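Local coordinates for protein cryptic loci regulator 2 (Schizosaccharomyces pombe 972h-, PDB 5IKJ) that acts upstream of histone deacetylases to promote transcriptional silencing, and is required for correct nucleosome positioning at heterochromatic loci and for gene silencing by the SHREC repressor complex, at residues A[18-23]-A[149-154]; A[176-181]-A[206-211]; A[390-395]-A[411-416]; A[426-431]-A[481-486]. One frame throughout, in Å; residues are numbered along the deposited sequence.

Overall arrangement
Followed from the N terminus, the four contacts come in series: each closes before the next opens, and none nests in or crosses another. Contact 1 closes an excursion of 125 residues, bringing the loop after strand 14-17 to the start of strand 152-156. Contact 2 closes a shorter one round helix 183-195, at the zinc site, its centre about 13 Å from that of contact 1. About 43 Å from contact 1, centre to centre, contact 3 closes 15 residues; contact 4 closes 49, with helix 461-469 and strand 472-476 inside. These two share one sheet, in which strands 411-419 and 425-436 are neighbours, and touch where Ile414 CD1 packs 3.5 Å from Phe427 CE2.

Contact 1. Residues A[18-23]-A[149-154]; sequences VWSDGR and TNYQLY
Ser20 OG is gripped twice: it donates to Thr149 O at 2.6 Å and accepts from Gly22 N at 2.9 Å. The first bond reaches the carbonyl in its own plane, on a lone pair; the second closes an ST turn. With OG anti to the backbone N (chi1 163°), the hydroxyl ties the bend at residues 20-22 to the chain entering strand 152-156. OG also lies at the edge of the Tyr151 ring, 3.8 Å from CE1. Asp21 OD1 is likewise near the ring plane, and Tyr151 OH donates to it at 2.9 Å, meeting the carboxylate on its syn side, 25° out of its plane. Gly22, lacking a side chain, brings CA within 3.5 Å of Tyr151 CE1, while its carbonyl O takes a weak bond from Asn150 ND2. The other carboxylate oxygen, Asp21 OD2, is hydrogen-bonded to NE2 of the zinc ligand His189. Asp21 is thus a second-shell group, held at both oxygens, and its charge may polarise the imidazole. The loop 18-23 lies beside helix 183-195, where Asp21 touches Leu193 and Tyr151 touches His189; strand 152-156 runs between strands 42-44 and 168-172, and Tyr151 also packs on Leu171 of the latter.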
# COMPACT_ATOMS: atom_id res chain seq x y z
N VAL A 18 -20.51 10.40 13.04
CA VAL A 18 -20.79 9.93 14.39
C VAL A 18 -20.56 11.05 15.40
O VAL A 18 -21.33 11.20 16.36
CB VAL A 18 -19.92 8.69 14.71
CG1 VAL A 18 -19.97 8.36 16.20
CG2 VAL A 18 -20.39 7.50 13.88
N TRP A 19 -19.51 11.84 15.22
CA TRP A 19 -19.19 12.92 16.14
C TRP A 19 -18.74 14.14 15.35
O TRP A 19 -18.38 14.05 14.17
CB TRP A 19 -18.10 12.51 17.14
CG TRP A 19 -16.71 12.73 16.65
CD1 TRP A 19 -16.01 11.96 15.77
CD2 TRP A 19 -15.83 13.80 17.02
NE1 TRP A 19 -14.76 12.48 15.57
CE2 TRP A 19 -14.62 13.61 16.32
CE3 TRP A 19 -15.95 14.90 17.88
CZ2 TRP A 19 -13.54 14.48 16.46
CZ3 TRP A 19 -14.88 15.76 18.01
CH2 TRP A 19 -13.69 15.55 17.30
N SER A 20 -18.76 15.30 16.01
CA SER A 20 -18.43 16.56 15.37
C SER A 20 -17.82 17.50 16.39
O SER A 20 -18.29 17.60 17.53
CB SER A 20 -19.67 17.21 14.74
OG SER A 20 -19.44 18.58 14.46
N ASP A 21 -16.76 18.20 15.98
CA ASP A 21 -16.14 19.25 16.78
C ASP A 21 -16.74 20.62 16.50
O ASP A 21 -16.24 21.62 17.02
CB ASP A 21 -14.63 19.29 16.52
CG ASP A 21 -14.29 19.77 15.13
OD1 ASP A 21 -15.14 19.61 14.22
OD2 ASP A 21 -13.18 20.30 14.93
N GLY A 22 -17.81 20.69 15.71
CA GLY A 22 -18.36 21.98 15.32
C GLY A 22 -18.84 22.77 16.52
O GLY A 22 -19.32 22.21 17.52
N ARG A 23 -18.72 24.09 16.42
CA ARG A 23 -19.18 25.01 17.45
C ARG A 23 -20.13 26.02 16.82
O ARG A 23 -19.73 26.78 15.93
CB ARG A 23 -17.99 25.72 18.12
CG ARG A 23 -17.02 24.78 18.80
CD ARG A 23 -16.15 25.48 19.83
NE ARG A 23 -16.62 25.24 21.19
CZ ARG A 23 -17.13 26.17 22.01
NH1 ARG A 23 -17.23 27.44 21.64
NH2 ARG A 23 -17.52 25.82 23.23
N THR A 149 -22.76 18.14 12.79
CA THR A 149 -23.45 18.99 13.76
C THR A 149 -22.67 20.27 14.01
O THR A 149 -21.44 20.25 14.17
CB THR A 149 -23.64 18.22 15.08
OG1 THR A 149 -24.53 17.12 14.86
CG2 THR A 149 -24.22 19.13 16.17
N ASN A 150 -23.39 21.39 14.03
CA ASN A 150 -22.90 22.73 14.34
C ASN A 150 -22.09 23.36 13.21
O ASN A 150 -21.46 24.41 13.43
CB ASN A 150 -22.06 22.75 15.62
CG ASN A 150 -22.90 22.65 16.87
OD1 ASN A 150 -24.04 22.19 16.83
ND2 ASN A 150 -22.36 23.10 18.00
N TYR A 151 -22.08 22.77 12.01
CA TYR A 151 -21.48 23.41 10.84
C TYR A 151 -22.58 24.06 10.00
O TYR A 151 -23.67 23.50 9.84
CB TYR A 151 -20.70 22.41 10.00
CG TYR A 151 -19.31 22.12 10.52
CD1 TYR A 151 -19.10 21.20 11.54
CD2 TYR A 151 -18.20 22.77 9.99
CE1 TYR A 151 -17.83 20.94 12.02
CE2 TYR A 151 -16.92 22.51 10.46
CZ TYR A 151 -16.74 21.60 11.48
OH TYR A 151 -15.48 21.34 11.95
N GLN A 152 -22.28 25.25 9.47
CA GLN A 152 -23.24 26.03 8.70
C GLN A 152 -22.61 26.45 7.39
O GLN A 152 -21.50 26.99 7.37
CB GLN A 152 -23.71 27.25 9.49
CG GLN A 152 -24.82 28.05 8.81
CD GLN A 152 -26.11 27.26 8.68
OE1 GLN A 152 -26.60 27.03 7.58
NE2 GLN A 152 -26.67 26.86 9.82
N LEU A 153 -23.32 26.21 6.29
CA LEU A 153 -22.85 26.55 4.96
C LEU A 153 -23.38 27.92 4.54
O LEU A 153 -24.45 28.35 4.96
CB LEU A 153 -23.29 25.49 3.95
CG LEU A 153 -22.82 25.65 2.50
CD1 LEU A 153 -21.32 25.45 2.39
CD2 LEU A 153 -23.56 24.67 1.61
N TYR A 154 -22.61 28.60 3.69
CA TYR A 154 -22.96 29.94 3.24
C TYR A 154 -22.50 30.14 1.80
O TYR A 154 -21.55 29.50 1.34
CB TYR A 154 -22.31 31.03 4.11
CG TYR A 154 -22.76 31.03 5.55
CD1 TYR A 154 -22.19 30.16 6.47
CD2 TYR A 154 -23.73 31.92 6.00
CE1 TYR A 154 -22.59 30.16 7.79
CE2 TYR A 154 -24.13 31.93 7.31
CZ TYR A 154 -23.56 31.05 8.21
OH TYR A 154 -23.96 31.06 9.52

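Contact 2. Residues A[176-181]-A[206-211]; sequences SGRPFR and CVLCSG. With ZN (zinc ion), chain C.
Chi1 of -71° in Phe180 and -62° in Leu208 sets each CG anti to its own carbonyl carbon, and in Leu208 an anti second torsion then carries CD1 over the Phe180 ring. The evidence for a CH-pi contact is direct: CD1 stands 3.6 Å from the centroid of the Phe180 ring and only 10° off its normal. This methyl also lies 3.4 Å from Arg178 O, and the other one, CD2, is 3.8 Å from Arg178 CB, so the leucine fits against the bend of the loop 176-181. Cys206 SG approaches the same ring differently, in its plane at the edge, 3.7 Å from CE1. It is a zinc ligand, its SG 2.4 Å from the zinc ion, as is Cys209; His189 and Cys204 complete the site of three cysteines and one histidine. Cys206 is moreover the N-cap of helix 207-210, and its sulfur accepts from Cys209 N at 3.3 Å. Chemically, the ring edge, whose hydrogens are slightly positive, and the amide N-H both face a sulfur that is probably a thiolate. Such surroundings would be expected to ease its negative charge while it remains bound to zinc.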
# COMPACT_ATOMS: atom_id res chain seq x y z
N SER A 176 -11.52 27.00 15.45
CA SER A 176 -10.68 28.19 15.30
C SER A 176 -11.49 29.45 15.01
O SER A 176 -10.94 30.55 15.09
CB SER A 176 -9.66 27.97 14.19
OG SER A 176 -10.28 27.93 12.91
N GLY A 177 -12.77 29.31 14.67
CA GLY A 177 -13.59 30.44 14.29
C GLY A 177 -13.47 30.84 12.83
O GLY A 177 -14.12 31.80 12.42
N ARG A 178 -12.67 30.12 12.04
CA ARG A 178 -12.47 30.47 10.65
C ARG A 178 -13.26 29.54 9.73
O ARG A 178 -13.51 28.38 10.07
CB ARG A 178 -10.98 30.40 10.28
CG ARG A 178 -10.15 31.44 10.99
CD ARG A 178 -8.68 31.33 10.64
NE ARG A 178 -7.87 32.23 11.47
CZ ARG A 178 -6.63 32.61 11.18
NH1 ARG A 178 -6.04 32.18 10.07
NH2 ARG A 178 -5.98 33.42 11.99
N PRO A 179 -13.67 30.04 8.57
CA PRO A 179 -14.42 29.20 7.63
C PRO A 179 -13.52 28.36 6.74
O PRO A 179 -12.36 28.70 6.49
CB PRO A 179 -15.20 30.22 6.80
CG PRO A 179 -14.29 31.41 6.77
CD PRO A 179 -13.58 31.43 8.10
N PHE A 180 -14.07 27.24 6.27
CA PHE A 180 -13.52 26.53 5.13
C PHE A 180 -14.08 27.19 3.87
O PHE A 180 -15.29 27.11 3.61
CB PHE A 180 -13.87 25.05 5.16
CG PHE A 180 -13.15 24.27 6.23
CD1 PHE A 180 -11.85 23.83 6.04
CD2 PHE A 180 -13.78 23.96 7.43
CE1 PHE A 180 -11.19 23.10 7.02
CE2 PHE A 180 -13.13 23.23 8.41
CZ PHE A 180 -11.84 22.80 8.20
N ARG A 181 -13.22 27.85 3.10
CA ARG A 181 -13.68 28.66 1.98
C ARG A 181 -13.91 27.85 0.71
O ARG A 181 -14.37 28.41 -0.29
CB ARG A 181 -12.67 29.78 1.71
CG ARG A 181 -12.34 30.59 2.95
CD ARG A 181 -11.69 31.91 2.61
NE ARG A 181 -11.31 32.64 3.82
CZ ARG A 181 -11.01 33.94 3.84
NH1 ARG A 181 -11.04 34.66 2.73
NH2 ARG A 181 -10.68 34.52 4.99
N CYS A 206 -6.02 19.30 7.40
CA CYS A 206 -6.76 20.43 6.86
C CYS A 206 -6.05 21.74 7.18
O CYS A 206 -5.20 21.82 8.07
CB CYS A 206 -8.19 20.45 7.40
SG CYS A 206 -8.42 21.48 8.87
N VAL A 207 -6.42 22.78 6.44
CA VAL A 207 -5.70 24.05 6.51
C VAL A 207 -5.89 24.71 7.88
O VAL A 207 -4.99 25.40 8.37
CB VAL A 207 -6.15 25.00 5.39
CG1 VAL A 207 -5.19 26.17 5.27
CG2 VAL A 207 -6.26 24.26 4.05
N LEU A 208 -7.04 24.51 8.51
CA LEU A 208 -7.34 25.22 9.75
C LEU A 208 -6.71 24.57 10.96
O LEU A 208 -6.46 25.24 11.97
CB LEU A 208 -8.86 25.34 9.93
CG LEU A 208 -9.60 26.12 8.84
CD1 LEU A 208 -11.09 26.18 9.15
CD2 LEU A 208 -9.04 27.52 8.66
N CYS A 209 -6.44 23.26 10.90
CA CYS A 209 -5.72 22.59 11.98
C CYS A 209 -4.21 22.59 11.77
O CYS A 209 -3.46 22.56 12.75
CB CYS A 209 -6.20 21.14 12.12
SG CYS A 209 -7.98 20.95 12.33
N SER A 210 -3.76 22.64 10.52
CA SER A 210 -2.34 22.49 10.20
C SER A 210 -1.67 23.77 9.71
O SER A 210 -0.44 23.85 9.76
CB SER A 210 -2.16 21.40 9.13
OG SER A 210 -2.56 20.13 9.63
N GLY A 211 -2.44 24.75 9.25
CA GLY A 211 -1.85 25.96 8.70
C GLY A 211 -0.80 25.68 7.64
O GLY A 211 -1.10 25.08 6.60
ZN ZN C . -8.82 19.76 10.47

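Contact 3. Residues A[390-395]-A[411-416]; sequences WINDLC and FMYISD
The Tyr413 ring meets segment 390-395 at its edge, where Asp393 O lies in its plane, 3.7 Å from CD1, while Leu394 CD2 approaches it obliquely. The same methyl also comes obliquely to the Phe411 ring, 3.9 Å from CE1, so one leucine branch touches both aromatic side chains. The motif is an antiparallel strand pair entered through a type II turn, Trp390 to Asp393, in a domain whose sequence family belongs to the SH3 clan. Leu394 and Tyr413 form a non-hydrogen-bonded pair; Cys395 and Met412, the next pair, are hydrogen-bonded and send their side chains to the opposite face. Ahead of them Ile414 N donates to Asp393 O at 2.8 Å with an N-H...O angle of 172°, and Asn392 N returns a bond to Ile414 O.

Tyr413 CG is anti to the backbone N (chi1 176°), and from there the ring carries OH to the turn. This OH donates to Asn392 OD1 at 2.6 Å; the two side chains lie side by side, with amide and ring planes 50° apart. Asn392 ND2 is bonded to Thr235 OG1 and to an acidic side chain of another protein chain. In the buried Asp393, OD1 is paired with Arg462 and OD2 with Arg243, which would be expected to offset its charge. In strand 411-419 itself, Ser415 and Asp416 both face Gln428 of the neighbouring strand, a classic beta bulge. Ile414 points toward segment 390-395: its CD1 lies 3.6 Å from Cys395 SG and 3.4 Å from Trp390 O.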
# COMPACT_ATOMS: atom_id res chain seq x y z
N TRP A 390 7.22 -7.46 2.53
CA TRP A 390 6.12 -6.75 3.16
C TRP A 390 5.56 -7.54 4.33
O TRP A 390 5.82 -8.74 4.50
CB TRP A 390 4.96 -6.51 2.18
CG TRP A 390 5.25 -5.63 0.99
CD1 TRP A 390 5.67 -6.02 -0.25
CD2 TRP A 390 5.09 -4.20 0.92
NE1 TRP A 390 5.79 -4.94 -1.08
CE2 TRP A 390 5.45 -3.81 -0.39
CE3 TRP A 390 4.69 -3.22 1.84
CZ2 TRP A 390 5.42 -2.47 -0.80
CZ3 TRP A 390 4.67 -1.90 1.42
CH2 TRP A 390 5.03 -1.54 0.12
N ILE A 391 4.77 -6.85 5.15
CA ILE A 391 3.82 -7.53 6.02
C ILE A 391 2.72 -8.13 5.15
O ILE A 391 2.35 -7.59 4.11
CB ILE A 391 3.23 -6.56 7.06
CG1 ILE A 391 2.51 -5.39 6.38
CG2 ILE A 391 4.34 -6.04 7.98
CD1 ILE A 391 1.78 -4.46 7.33
N ASN A 392 2.20 -9.28 5.58
CA ASN A 392 1.20 -10.06 4.85
C ASN A 392 1.83 -10.80 3.68
O ASN A 392 1.11 -11.39 2.86
CB ASN A 392 0.06 -9.18 4.33
CG ASN A 392 -1.21 -9.96 4.05
OD1 ASN A 392 -1.61 -10.82 4.83
ND2 ASN A 392 -1.84 -9.67 2.92
N ASP A 393 3.16 -10.79 3.58
CA ASP A 393 3.89 -11.40 2.48
C ASP A 393 4.33 -12.81 2.86
O ASP A 393 4.17 -13.26 4.00
CB ASP A 393 5.09 -10.52 2.11
CG ASP A 393 5.74 -10.92 0.80
OD1 ASP A 393 5.11 -11.66 0.01
OD2 ASP A 393 6.88 -10.49 0.56
N LEU A 394 4.89 -13.52 1.88
CA LEU A 394 5.42 -14.87 2.08
C LEU A 394 6.92 -14.85 1.82
O LEU A 394 7.36 -14.38 0.77
CB LEU A 394 4.74 -15.87 1.14
CG LEU A 394 3.21 -15.80 1.11
CD1 LEU A 394 2.65 -16.71 0.03
CD2 LEU A 394 2.62 -16.16 2.47
N CYS A 395 7.70 -15.36 2.78
CA CYS A 395 9.15 -15.32 2.69
C CYS A 395 9.73 -16.66 3.12
O CYS A 395 9.14 -17.39 3.93
CB CYS A 395 9.74 -14.20 3.55
SG CYS A 395 9.65 -14.50 5.33
N PHE A 411 7.68 -21.64 3.94
CA PHE A 411 7.70 -20.18 3.99
C PHE A 411 7.04 -19.72 5.28
O PHE A 411 6.27 -20.45 5.91
CB PHE A 411 6.99 -19.57 2.78
CG PHE A 411 5.57 -20.03 2.61
CD1 PHE A 411 4.55 -19.49 3.38
CD2 PHE A 411 5.25 -20.99 1.66
CE1 PHE A 411 3.25 -19.91 3.22
CE2 PHE A 411 3.94 -21.41 1.50
CZ PHE A 411 2.94 -20.87 2.28
N MET A 412 7.35 -18.48 5.66
CA MET A 412 6.64 -17.78 6.72
C MET A 412 5.61 -16.85 6.10
O MET A 412 5.92 -16.12 5.15
CB MET A 412 7.60 -16.97 7.60
CG MET A 412 6.90 -15.96 8.52
SD MET A 412 8.03 -14.92 9.47
CE MET A 412 8.63 -16.09 10.69
N TYR A 413 4.39 -16.88 6.63
CA TYR A 413 3.35 -15.92 6.28
C TYR A 413 3.48 -14.76 7.26
O TYR A 413 3.06 -14.86 8.42
CB TYR A 413 1.98 -16.58 6.33
CG TYR A 413 0.80 -15.67 6.07
CD1 TYR A 413 0.94 -14.48 5.36
CD2 TYR A 413 -0.46 -16.01 6.54
CE1 TYR A 413 -0.14 -13.66 5.13
CE2 TYR A 413 -1.55 -15.19 6.32
CZ TYR A 413 -1.39 -14.02 5.61
OH TYR A 413 -2.48 -13.21 5.39
N ILE A 414 4.05 -13.65 6.79
CA ILE A 414 4.49 -12.58 7.68
C ILE A 414 3.28 -11.85 8.25
O ILE A 414 2.39 -11.41 7.51
CB ILE A 414 5.42 -11.62 6.94
CG1 ILE A 414 6.66 -12.36 6.43
CG2 ILE A 414 5.84 -10.46 7.85
CD1 ILE A 414 7.51 -11.55 5.47
N SER A 415 3.26 -11.71 9.58
CA SER A 415 2.23 -10.95 10.27
C SER A 415 2.69 -9.56 10.67
O SER A 415 1.87 -8.63 10.68
CB SER A 415 1.78 -11.69 11.53
OG SER A 415 1.09 -12.89 11.21
N ASP A 416 3.97 -9.39 10.98
CA ASP A 416 4.45 -8.16 11.58
C ASP A 416 5.95 -8.06 11.34
O ASP A 416 6.66 -9.07 11.40
CB ASP A 416 4.14 -8.12 13.08
CG ASP A 416 4.05 -6.71 13.62
OD1 ASP A 416 4.66 -5.79 13.03
OD2 ASP A 416 3.36 -6.51 14.65

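Contact 4. Residues A[426-431]-A[481-486]; sequences CFQGSL and SVEYVC
Glu483, Tyr484 and Gln428 lose the most surface here, and two of them meet directly: Gln428 NE2 donates to Glu483 OE1 at 2.6 Å with an N-H...O angle of 160°. They do so across an antiparallel strand pair, in a region whose sequence family belongs to the SH3 clan; the two strand segments approach to 4.7 Å between axes, at 140° between their directions. The Gln428 side chain is extended beyond CG, which is itself anti to the backbone N (chi1 -178°), and it crosses that of Glu483 at about a right angle. The oxygen lies close to the plane of the glutamine amide, and the donor reaches OE1 nearly in line with its C-O bond. The second oxygen, Glu483 OE2, bonds to Ser415 OG, so both oxygens of this buried residue's carboxylate have a partner.

Tyr484 points to the face opposite that of Gln428 and Val485. Leu431 CD1 comes to its ring obliquely, 3.9 Å from Tyr484 CD1, and the two side chains cross at about a right angle; His478 meets the ring edge-to-face. The register is fixed by paired backbone bonds, Phe427 with Cys486 and Gly429 with Tyr484. Between them, Gln428 and Val485 form the non-hydrogen-bonded pair. Glu483, Tyr484 and Val485 also pair antiparallel with a strand of another protein chain, extending the sheet into it, with strand 482-487 lying between strand 425-436 and the partner's strand. The branches of Val485 part, CG2 lying 3.9 Å from Gln428 CG and CG1 3.7 Å from Cys426 CB.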
# COMPACT_ATOMS: atom_id res chain seq x y z
N CYS A 426 12.84 -7.91 13.44
CA CYS A 426 12.20 -9.20 13.67
C CYS A 426 11.05 -9.40 12.69
O CYS A 426 10.28 -8.47 12.42
CB CYS A 426 11.67 -9.31 15.10
SG CYS A 426 12.90 -9.04 16.38
N PHE A 427 10.95 -10.62 12.16
CA PHE A 427 9.80 -11.05 11.37
C PHE A 427 8.94 -11.98 12.21
O PHE A 427 9.43 -12.98 12.74
CB PHE A 427 10.26 -11.78 10.10
CG PHE A 427 10.67 -10.87 8.98
CD1 PHE A 427 11.62 -9.89 9.16
CD2 PHE A 427 10.11 -11.03 7.72
CE1 PHE A 427 11.99 -9.06 8.12
CE2 PHE A 427 10.47 -10.21 6.67
CZ PHE A 427 11.42 -9.23 6.87
N GLN A 428 7.66 -11.65 12.33
CA GLN A 428 6.69 -12.48 13.04
C GLN A 428 5.66 -12.99 12.05
O GLN A 428 5.10 -12.20 11.27
CB GLN A 428 6.01 -11.71 14.18
CG GLN A 428 5.02 -12.55 14.98
CD GLN A 428 4.12 -11.72 15.86
OE1 GLN A 428 4.59 -10.97 16.71
NE2 GLN A 428 2.81 -11.84 15.65
N GLY A 429 5.39 -14.29 12.08
CA GLY A 429 4.37 -14.85 11.22
C GLY A 429 4.21 -16.33 11.47
O GLY A 429 4.91 -16.93 12.29
N SER A 430 3.26 -16.92 10.75
CA SER A 430 2.99 -18.35 10.82
C SER A 430 3.84 -19.10 9.80
O SER A 430 4.17 -18.57 8.74
CB SER A 430 1.51 -18.63 10.58
OG SER A 430 1.04 -17.92 9.45
N LEU A 431 4.18 -20.34 10.14
CA LEU A 431 5.04 -21.18 9.33
C LEU A 431 4.21 -22.23 8.61
O LEU A 431 3.31 -22.84 9.21
CB LEU A 431 6.12 -21.85 10.19
CG LEU A 431 6.91 -20.90 11.10
CD1 LEU A 431 7.85 -21.69 12.00
CD2 LEU A 431 7.68 -19.88 10.27
N SER A 481 -3.06 -20.48 17.05
CA SER A 481 -3.10 -19.36 17.99
C SER A 481 -1.72 -18.81 18.35
O SER A 481 -1.65 -17.80 19.04
CB SER A 481 -3.83 -19.78 19.28
OG SER A 481 -3.14 -20.82 19.94
N VAL A 482 -0.65 -19.45 17.90
CA VAL A 482 0.70 -18.93 18.10
C VAL A 482 1.31 -18.62 16.75
O VAL A 482 0.87 -19.10 15.70
CB VAL A 482 1.61 -19.90 18.89
CG1 VAL A 482 0.97 -20.26 20.23
CG2 VAL A 482 1.91 -21.16 18.08
N GLU A 483 2.34 -17.78 16.78
CA GLU A 483 3.19 -17.52 15.63
C GLU A 483 4.64 -17.56 16.11
O GLU A 483 4.90 -17.72 17.31
CB GLU A 483 2.85 -16.18 14.98
CG GLU A 483 1.48 -16.15 14.32
CD GLU A 483 1.07 -14.76 13.88
OE1 GLU A 483 1.76 -13.78 14.23
OE2 GLU A 483 0.04 -14.64 13.18
N TYR A 484 5.58 -17.43 15.19
CA TYR A 484 6.99 -17.51 15.51
C TYR A 484 7.71 -16.24 15.07
O TYR A 484 7.27 -15.55 14.14
CB TYR A 484 7.63 -18.74 14.87
CG TYR A 484 7.24 -20.02 15.56
CD1 TYR A 484 6.03 -20.65 15.28
CD2 TYR A 484 8.07 -20.61 16.51
CE1 TYR A 484 5.67 -21.82 15.91
CE2 TYR A 484 7.72 -21.78 17.15
CZ TYR A 484 6.51 -22.38 16.85
OH TYR A 484 6.15 -23.54 17.48
N VAL A 485 8.81 -15.94 15.75
CA VAL A 485 9.58 -14.73 15.52
C VAL A 485 11.02 -15.12 15.23
O VAL A 485 11.65 -15.81 16.04
CB VAL A 485 9.53 -13.78 16.73
CG1 VAL A 485 10.28 -12.48 16.44
CG2 VAL A 485 8.09 -13.48 17.12
N CYS A 486 11.53 -14.70 14.08
CA CYS A 486 12.92 -14.88 13.74
C CYS A 486 13.53 -13.53 13.36
O CYS A 486 12.81 -12.64 12.90
CB CYS A 486 13.10 -15.86 12.57
SG CYS A 486 12.50 -15.24 10.98